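Local coordinates for DNA-binding protein (Silicibacter pomeroyi, PDB 3EUS) that probably binds DNA through a helix-turn-helix domain of the Cro/C1 (XRE) type, at residues R18-R23 and K46-E51; E35-P40 and A60-A65; H12-Q17 and S73-T78. One frame throughout, in Å; residues are numbered along the deposited sequence.

Contact 1 (R18-R23 and K46-E51); sequences RLRQAR and KVETRE
Arg23 and Glu48 form a side-on salt bridge in which two nitrogens of the guanidinium each take one carboxylate oxygen. Arg23 NE reaches Glu48 OE2 at 2.7 Å, almost perfectly straight at 178° and in the guanidinium plane. The second bond, from Arg23 NH2 to Glu48 OE1, is longer at 3.0 Å and more bent, at 146°. Both oxygens are met on their syn side, and the two planes are turned 34° apart, which agrees with the unequal straightness of the bonds. Glu48 is extended beyond CG, carrying its carboxylate across to helix 10-25, where OE2 also lies 3.4 Å from Arg20 CA. Each has a further partner: Gln30 NE2 bonds to Glu48 OE1, and Arg23 NH1 to the carbonyl of Leu28. An arginine suits this place because its several N-H groups can serve a buried carboxylate and a backbone oxygen together.

In the Cro/C1 type of helix-turn-helix domain, helix 30-36 and helix 41-48 make up the helix-turn-helix proper, and this bridge fastens the C-terminal end of the second to helix 10-25. That end is closed by a Schellman motif, with Arg50 at positive phi and Glu51 N bonded to Lys46 O.

Apolar packing joins Leu19 and Val47. Leu19 CD1 touches Val47 CG1 at 3.6 Å, the two branched side chains crossing at about a right angle, and Trp62 of helix 56-65 packs against Val47.

Toward the outside, Arg20 is held more loosely. Its CB sits 3.8 Å from Glu48 OE2, while Arg20 NH1 makes a weak bond of 3.3 Å to the oxygen of a water.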
# COMPACT_ATOMS: atom_id res chain seq x y z
N ARG A 18 -10.45 5.16 4.29
CA ARG A 18 -9.34 5.56 5.18
C ARG A 18 -8.46 6.64 4.57
O ARG A 18 -8.00 7.51 5.32
CB ARG A 18 -8.45 4.37 5.58
CG ARG A 18 -9.10 3.31 6.40
CD ARG A 18 -9.86 3.88 7.66
NE ARG A 18 -8.89 4.48 8.59
CZ ARG A 18 -8.35 3.86 9.65
NH1 ARG A 18 -8.63 2.59 9.92
NH2 ARG A 18 -7.55 4.53 10.47
N LEU A 19 -8.24 6.60 3.26
CA LEU A 19 -7.42 7.66 2.62
C LEU A 19 -8.13 8.99 2.77
O LEU A 19 -7.53 10.03 3.17
CB LEU A 19 -7.22 7.33 1.18
CG LEU A 19 -6.22 6.23 0.91
CD1 LEU A 19 -6.25 5.92 -0.59
CD2 LEU A 19 -4.85 6.67 1.39
N ARG A 20 -9.42 8.98 2.49
CA ARG A 20 -10.20 10.21 2.59
C ARG A 20 -10.26 10.68 4.04
O ARG A 20 -10.17 11.88 4.31
CB ARG A 20 -11.63 10.03 2.00
CG ARG A 20 -12.54 11.22 2.21
CD ARG A 20 -14.00 11.01 1.65
NE ARG A 20 -14.51 9.65 1.91
CZ ARG A 20 -14.57 8.68 0.98
NH1 ARG A 20 -14.26 8.93 -0.31
NH2 ARG A 20 -15.05 7.47 1.30
N GLN A 21 -10.51 9.76 4.98
CA GLN A 21 -10.67 10.17 6.36
C GLN A 21 -9.35 10.71 6.95
O GLN A 21 -9.37 11.69 7.71
CB GLN A 21 -11.27 9.02 7.21
CG GLN A 21 -12.28 9.46 8.32
CD GLN A 21 -13.35 10.46 7.88
OE1 GLN A 21 -14.21 10.17 7.02
NE2 GLN A 21 -13.31 11.65 8.49
N ALA A 22 -8.21 10.13 6.53
CA ALA A 22 -6.92 10.70 6.90
C ALA A 22 -6.81 12.17 6.44
O ALA A 22 -6.35 13.04 7.20
CB ALA A 22 -5.71 9.83 6.38
N ARG A 23 -7.23 12.45 5.21
CA ARG A 23 -7.13 13.80 4.69
C ARG A 23 -8.03 14.74 5.46
O ARG A 23 -7.61 15.82 5.82
CB ARG A 23 -7.53 13.84 3.22
CG ARG A 23 -7.61 15.22 2.60
CD ARG A 23 -7.92 15.16 1.17
NE ARG A 23 -9.24 14.55 0.91
CZ ARG A 23 -10.43 15.15 1.13
NH1 ARG A 23 -10.53 16.37 1.62
NH2 ARG A 23 -11.53 14.49 0.85
N LYS A 46 -9.53 11.39 -7.75
CA LYS A 46 -9.60 10.12 -8.43
C LYS A 46 -9.24 8.95 -7.54
O LYS A 46 -9.91 7.91 -7.56
CB LYS A 46 -8.75 10.10 -9.70
CG LYS A 46 -9.40 10.85 -10.83
CD LYS A 46 -8.47 10.97 -12.04
CE LYS A 46 -9.20 11.51 -13.26
NZ LYS A 46 -8.46 11.26 -14.51
N VAL A 47 -8.19 9.10 -6.72
CA VAL A 47 -7.87 8.04 -5.81
C VAL A 47 -9.03 7.75 -4.83
O VAL A 47 -9.35 6.58 -4.55
CB VAL A 47 -6.55 8.38 -5.05
CG1 VAL A 47 -6.38 7.52 -3.79
CG2 VAL A 47 -5.32 8.25 -6.03
N GLU A 48 -9.60 8.79 -4.26
CA GLU A 48 -10.68 8.65 -3.28
C GLU A 48 -11.98 8.01 -3.80
O GLU A 48 -12.72 7.36 -3.02
CB GLU A 48 -10.96 10.01 -2.64
CG GLU A 48 -9.71 10.47 -1.81
CD GLU A 48 -9.99 11.71 -0.98
OE1 GLU A 48 -11.02 12.34 -1.23
OE2 GLU A 48 -9.20 12.07 -0.07
N THR A 49 -12.27 8.22 -5.07
CA THR A 49 -13.46 7.70 -5.70
C THR A 49 -13.18 6.47 -6.57
O THR A 49 -14.00 6.10 -7.41
CB THR A 49 -14.14 8.82 -6.47
OG1 THR A 49 -13.27 9.32 -7.49
CG2 THR A 49 -14.46 9.95 -5.52
N ARG A 50 -12.00 5.87 -6.38
CA ARG A 50 -11.65 4.57 -6.93
C ARG A 50 -11.56 4.67 -8.47
O ARG A 50 -11.96 3.76 -9.22
CB ARG A 50 -12.69 3.52 -6.46
CG ARG A 50 -12.68 3.39 -4.92
CD ARG A 50 -13.82 2.63 -4.32
NE ARG A 50 -15.11 3.15 -4.67
CZ ARG A 50 -15.91 2.65 -5.59
NH1 ARG A 50 -15.59 1.51 -6.21
NH2 ARG A 50 -17.04 3.28 -5.87
N GLU A 51 -11.11 5.83 -8.91
CA GLU A 51 -10.89 6.15 -10.32
C GLU A 51 -9.40 6.08 -10.71
O GLU A 51 -9.07 6.14 -11.91
CB GLU A 51 -11.44 7.52 -10.62
CG GLU A 51 -12.94 7.50 -10.99
CD GLU A 51 -13.52 8.88 -11.15
OE1 GLU A 51 -12.80 9.77 -11.63
OE2 GLU A 51 -14.71 9.08 -10.83
O HOH W 1 -14.34 5.98 -1.87

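Contact 2 (E35-P40 and A60-A65); sequences ERLDKP and AKWMAA
Leu37 points its two methyl branches at different parts of helix 56-65. CD2 rests on the helix backbone, 3.5 Å from Lys61 O, and also touches Ala65 CB at 3.8 Å. CD1 turns to the indole of Trp62, meeting CE3 at 3.9 Å, and the two side chains run obliquely to each other. The forked end of a leucine suits this double duty, and the small Ala65 lets it approach the helix closely. Trp62 itself leads into the interior, where NE1 bonds to the carbonyl of Leu19.

Arg36 CB lies 4.1 Å from Ala65 CB. The extended torsions beyond (chi2 180°, chi3 174°) carry the chain straight out as far as NE. At its end NH1 gives a 2.7 Å hydrogen bond to Ala65 O, in the last turn of the helix, which lies in the guanidinium plane and is approached nearly along the C=O axis. A cation at this C-terminal carbonyl would probably also be favoured by the helix dipole.

After helix 30-36, Asp38 takes positive phi in a Schellman motif, starting the turn that leads to helix 41-48, as in helix-turn-helix domains of the Cro/C1 type.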
# COMPACT_ATOMS: atom_id res chain seq x y z
N GLU A 35 -1.43 19.46 -3.31
CA GLU A 35 -0.32 20.43 -3.34
C GLU A 35 0.85 19.83 -2.53
O GLU A 35 2.02 19.82 -2.99
CB GLU A 35 -0.75 21.77 -2.70
CG GLU A 35 -1.41 22.77 -3.64
CD GLU A 35 -0.47 23.48 -4.59
OE1 GLU A 35 0.55 24.07 -4.18
OE2 GLU A 35 -0.80 23.48 -5.80
N ARG A 36 0.53 19.24 -1.38
CA ARG A 36 1.56 18.62 -0.54
C ARG A 36 2.20 17.42 -1.20
O ARG A 36 3.36 17.12 -0.91
CB ARG A 36 1.03 18.19 0.82
CG ARG A 36 0.60 19.32 1.72
CD ARG A 36 0.10 18.73 3.03
NE ARG A 36 -0.19 19.78 3.99
CZ ARG A 36 -0.44 19.57 5.28
NH1 ARG A 36 -0.45 18.33 5.79
NH2 ARG A 36 -0.67 20.61 6.07
N LEU A 37 1.47 16.76 -2.11
CA LEU A 37 1.98 15.61 -2.81
C LEU A 37 2.56 15.97 -4.17
O LEU A 37 2.96 15.05 -4.88
CB LEU A 37 0.87 14.58 -3.01
CG LEU A 37 0.29 13.99 -1.74
CD1 LEU A 37 -0.93 13.06 -2.13
CD2 LEU A 37 1.37 13.24 -0.97
N ASP A 38 2.60 17.27 -4.51
CA ASP A 38 3.04 17.78 -5.80
C ASP A 38 2.27 17.13 -6.98
O ASP A 38 2.84 16.77 -8.04
CB ASP A 38 4.56 17.63 -5.93
CG ASP A 38 5.16 18.53 -7.00
OD1 ASP A 38 4.70 19.68 -7.18
OD2 ASP A 38 6.11 18.06 -7.67
N LYS A 39 0.97 17.04 -6.76
CA LYS A 39 -0.00 16.43 -7.66
C LYS A 39 -1.08 17.41 -7.98
O LYS A 39 -1.31 18.38 -7.22
CB LYS A 39 -0.64 15.21 -6.99
CG LYS A 39 0.29 14.05 -6.84
CD LYS A 39 0.55 13.40 -8.17
CE LYS A 39 1.23 12.05 -8.02
NZ LYS A 39 1.01 11.17 -9.22
N PRO A 40 -1.80 17.15 -9.10
CA PRO A 40 -2.98 17.93 -9.42
C PRO A 40 -4.14 17.50 -8.52
O PRO A 40 -4.12 16.38 -8.06
CB PRO A 40 -3.29 17.56 -10.87
CG PRO A 40 -2.63 16.22 -11.09
CD PRO A 40 -1.53 16.08 -10.08
N ALA A 60 2.36 5.60 1.16
CA ALA A 60 3.25 6.14 2.18
C ALA A 60 3.26 7.66 2.13
O ALA A 60 3.17 8.32 3.18
CB ALA A 60 4.72 5.51 1.99
N LYS A 61 3.41 8.24 0.93
CA LYS A 61 3.50 9.68 0.85
C LYS A 61 2.18 10.37 1.26
O LYS A 61 2.18 11.42 1.90
CB LYS A 61 3.91 10.08 -0.56
CG LYS A 61 5.42 9.71 -0.93
CD LYS A 61 5.65 9.95 -2.41
CE LYS A 61 7.12 9.67 -2.85
NZ LYS A 61 7.42 10.01 -4.29
N TRP A 62 1.09 9.80 0.84
CA TRP A 62 -0.29 10.34 1.16
C TRP A 62 -0.45 10.33 2.68
O TRP A 62 -0.86 11.31 3.30
CB TRP A 62 -1.33 9.41 0.54
CG TRP A 62 -2.79 9.80 0.68
CD1 TRP A 62 -3.54 9.80 1.82
CD2 TRP A 62 -3.69 10.06 -0.39
NE1 TRP A 62 -4.86 10.11 1.53
CE2 TRP A 62 -4.98 10.29 0.19
CE3 TRP A 62 -3.55 10.17 -1.76
CZ2 TRP A 62 -6.09 10.62 -0.58
CZ3 TRP A 62 -4.65 10.46 -2.52
CH2 TRP A 62 -5.92 10.69 -1.92
N MET A 63 -0.16 9.19 3.32
CA MET A 63 -0.37 9.08 4.75
C MET A 63 0.55 10.01 5.52
O MET A 63 0.13 10.61 6.47
CB MET A 63 -0.25 7.60 5.20
CG MET A 63 -1.41 6.73 4.65
SD MET A 63 -3.12 7.23 4.96
CE MET A 63 -3.19 7.22 6.76
N ALA A 64 1.80 10.15 5.09
CA ALA A 64 2.70 11.11 5.70
C ALA A 64 2.25 12.54 5.53
O ALA A 64 2.40 13.34 6.48
CB ALA A 64 4.17 10.97 5.08
N ALA A 65 1.73 12.87 4.38
CA ALA A 65 1.21 14.24 4.12
C ALA A 65 -0.02 14.55 4.97
O ALA A 65 -0.30 15.71 5.25
CB ALA A 65 0.89 14.47 2.62

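Contact 3 (H12-Q17 and S73-T78); sequences HVYLCQ and SEIVAT
Tyr14 reaches Thr78 with its ring and hydroxyl, and its course from CB outward describes most of this contact. CB heads toward helix 72-81, and CG stands anti to the backbone N (chi1 173°). Farther out, CE2 lies 3.8 Å from Ile75 O, which sits at the ring edge and in its plane. CE1 comes within 4.0 Å of Thr78 CG2, and CZ closes on the same methyl at 3.5 Å. At the tip, OH is 3.4 Å from Thr78 CB, and the two side chains cross at about a right angle. The hydroxyl finds its polar partner one turn along its own helix, in Arg18 NH1, while Arg18 NH2 forms a salt bridge with Glu74. Tyrosine thus supplies apolar ring carbons for the threonine methyl to touch and a polar end for the arginine; an alanine here would probably leave Thr78 CG2 without its aromatic neighbour and Arg18 NH1 without this hydroxyl.

Thr78 turns its own hydroxyl back into its helix: OG1 donates to Glu74 O at 2.7 Å. The backbone N of Thr78 reaches that carbonyl from the opposite face. Beside the tyrosine, Leu15 CD1 meets Ile75 CG2 at 4.2 Å, a looser touch between two branched apolar chains.

The helix segments run nearly antiparallel, at 169°, with axes 10.6 Å apart. Helix 56-65 flanks them, Phe59 packing on Leu15 and Val76 and Met63 on Ile75, while Ile57 of the second subunit packs on Leu15 and Ala60 of that subunit on Val76.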
# COMPACT_ATOMS: atom_id res chain seq x y z
N HIS A 12 -10.73 -2.31 -1.32
CA HIS A 12 -10.52 -1.02 -1.99
C HIS A 12 -11.43 0.05 -1.44
O HIS A 12 -11.02 1.20 -1.23
CB HIS A 12 -10.87 -1.12 -3.46
CG HIS A 12 -9.93 -1.98 -4.20
ND1 HIS A 12 -10.20 -3.31 -4.46
CD2 HIS A 12 -8.70 -1.72 -4.71
CE1 HIS A 12 -9.17 -3.83 -5.11
NE2 HIS A 12 -8.25 -2.89 -5.27
N VAL A 13 -12.68 -0.32 -1.24
CA VAL A 13 -13.67 0.63 -0.72
C VAL A 13 -13.22 1.10 0.68
O VAL A 13 -13.18 2.29 0.99
CB VAL A 13 -15.06 -0.03 -0.71
CG1 VAL A 13 -16.03 0.64 0.26
CG2 VAL A 13 -15.64 -0.08 -2.10
N TYR A 14 -12.79 0.16 1.50
CA TYR A 14 -12.23 0.50 2.85
C TYR A 14 -10.98 1.37 2.76
O TYR A 14 -10.86 2.35 3.46
CB TYR A 14 -11.94 -0.77 3.62
CG TYR A 14 -11.24 -0.55 4.92
CD1 TYR A 14 -11.93 -0.09 6.03
CD2 TYR A 14 -9.90 -0.81 5.04
CE1 TYR A 14 -11.29 0.13 7.22
CE2 TYR A 14 -9.26 -0.57 6.21
CZ TYR A 14 -9.96 -0.13 7.30
OH TYR A 14 -9.31 0.09 8.48
N LEU A 15 -10.04 1.01 1.91
CA LEU A 15 -8.80 1.74 1.81
C LEU A 15 -9.15 3.19 1.44
O LEU A 15 -8.65 4.15 2.04
CB LEU A 15 -7.91 1.13 0.74
CG LEU A 15 -6.69 1.94 0.36
CD1 LEU A 15 -5.77 2.27 1.59
CD2 LEU A 15 -5.88 1.19 -0.73
N CYS A 16 -10.09 3.32 0.51
CA CYS A 16 -10.42 4.64 0.02
C CYS A 16 -11.05 5.45 1.10
O CYS A 16 -10.78 6.65 1.18
CB CYS A 16 -11.29 4.54 -1.20
SG CYS A 16 -10.19 4.13 -2.61
N GLN A 17 -11.91 4.82 1.90
CA GLN A 17 -12.50 5.49 3.03
C GLN A 17 -11.41 6.01 3.97
O GLN A 17 -11.47 7.15 4.47
CB GLN A 17 -13.49 4.51 3.75
CG GLN A 17 -13.96 4.95 5.07
CD GLN A 17 -14.64 6.28 5.08
OE1 GLN A 17 -14.65 6.98 6.12
NE2 GLN A 17 -15.27 6.64 3.96
N SER A 73 -0.45 0.93 10.34
CA SER A 73 -0.46 -0.48 10.73
C SER A 73 -1.92 -0.99 10.81
O SER A 73 -2.23 -2.08 10.36
CB SER A 73 0.31 -0.67 12.05
OG SER A 73 0.23 -1.99 12.42
N GLU A 74 -2.79 -0.20 11.40
CA GLU A 74 -4.20 -0.54 11.53
C GLU A 74 -4.89 -0.70 10.17
O GLU A 74 -5.60 -1.65 9.99
CB GLU A 74 -4.89 0.54 12.30
CG GLU A 74 -6.36 0.36 12.72
CD GLU A 74 -6.88 1.67 13.37
OE1 GLU A 74 -7.46 2.55 12.66
OE2 GLU A 74 -6.65 1.86 14.58
N ILE A 75 -4.68 0.26 9.29
CA ILE A 75 -5.26 0.22 7.91
C ILE A 75 -4.85 -1.09 7.18
O ILE A 75 -5.69 -1.86 6.72
CB ILE A 75 -4.84 1.45 7.13
CG1 ILE A 75 -5.46 2.73 7.77
CG2 ILE A 75 -5.24 1.29 5.61
CD1 ILE A 75 -4.92 4.03 7.23
N VAL A 76 -3.55 -1.38 7.20
CA VAL A 76 -2.99 -2.50 6.46
C VAL A 76 -3.42 -3.83 7.09
O VAL A 76 -3.85 -4.74 6.39
CB VAL A 76 -1.44 -2.37 6.36
CG1 VAL A 76 -0.79 -3.70 5.83
CG2 VAL A 76 -0.98 -1.13 5.61
N ALA A 77 -3.42 -3.93 8.43
CA ALA A 77 -3.87 -5.14 9.09
C ALA A 77 -5.36 -5.40 8.83
O ALA A 77 -5.77 -6.55 8.69
CB ALA A 77 -3.63 -5.06 10.65
N THR A 78 -6.15 -4.33 8.84
CA THR A 78 -7.62 -4.46 8.61
C THR A 78 -7.87 -4.95 7.19
O THR A 78 -8.69 -5.89 6.96
CB THR A 78 -8.36 -3.14 8.95
OG1 THR A 78 -8.08 -2.79 10.30
CG2 THR A 78 -9.88 -3.29 8.84

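How the contacts relate
From the N terminus, helix 10-25 offers its first half to contact 3 and its second half to contact 1. Contact 1 closes when helix 41-48 returns to it. Helix 30-36, lying between, starts contact 2, which closes only on helix 56-65, so contacts 1 and 2 cross along the chain. Contact 3 spans both, bringing helix 72-81 back to the beginning. Trp62 joins the first two, and Ala22 packs on Met63 between them. Arg18 links contacts 1 and 3, where Cys16 SG also lies against Arg50 CG. Contacts 2 and 3 lie on opposite sides of the chain's centre, and both touch the second subunit.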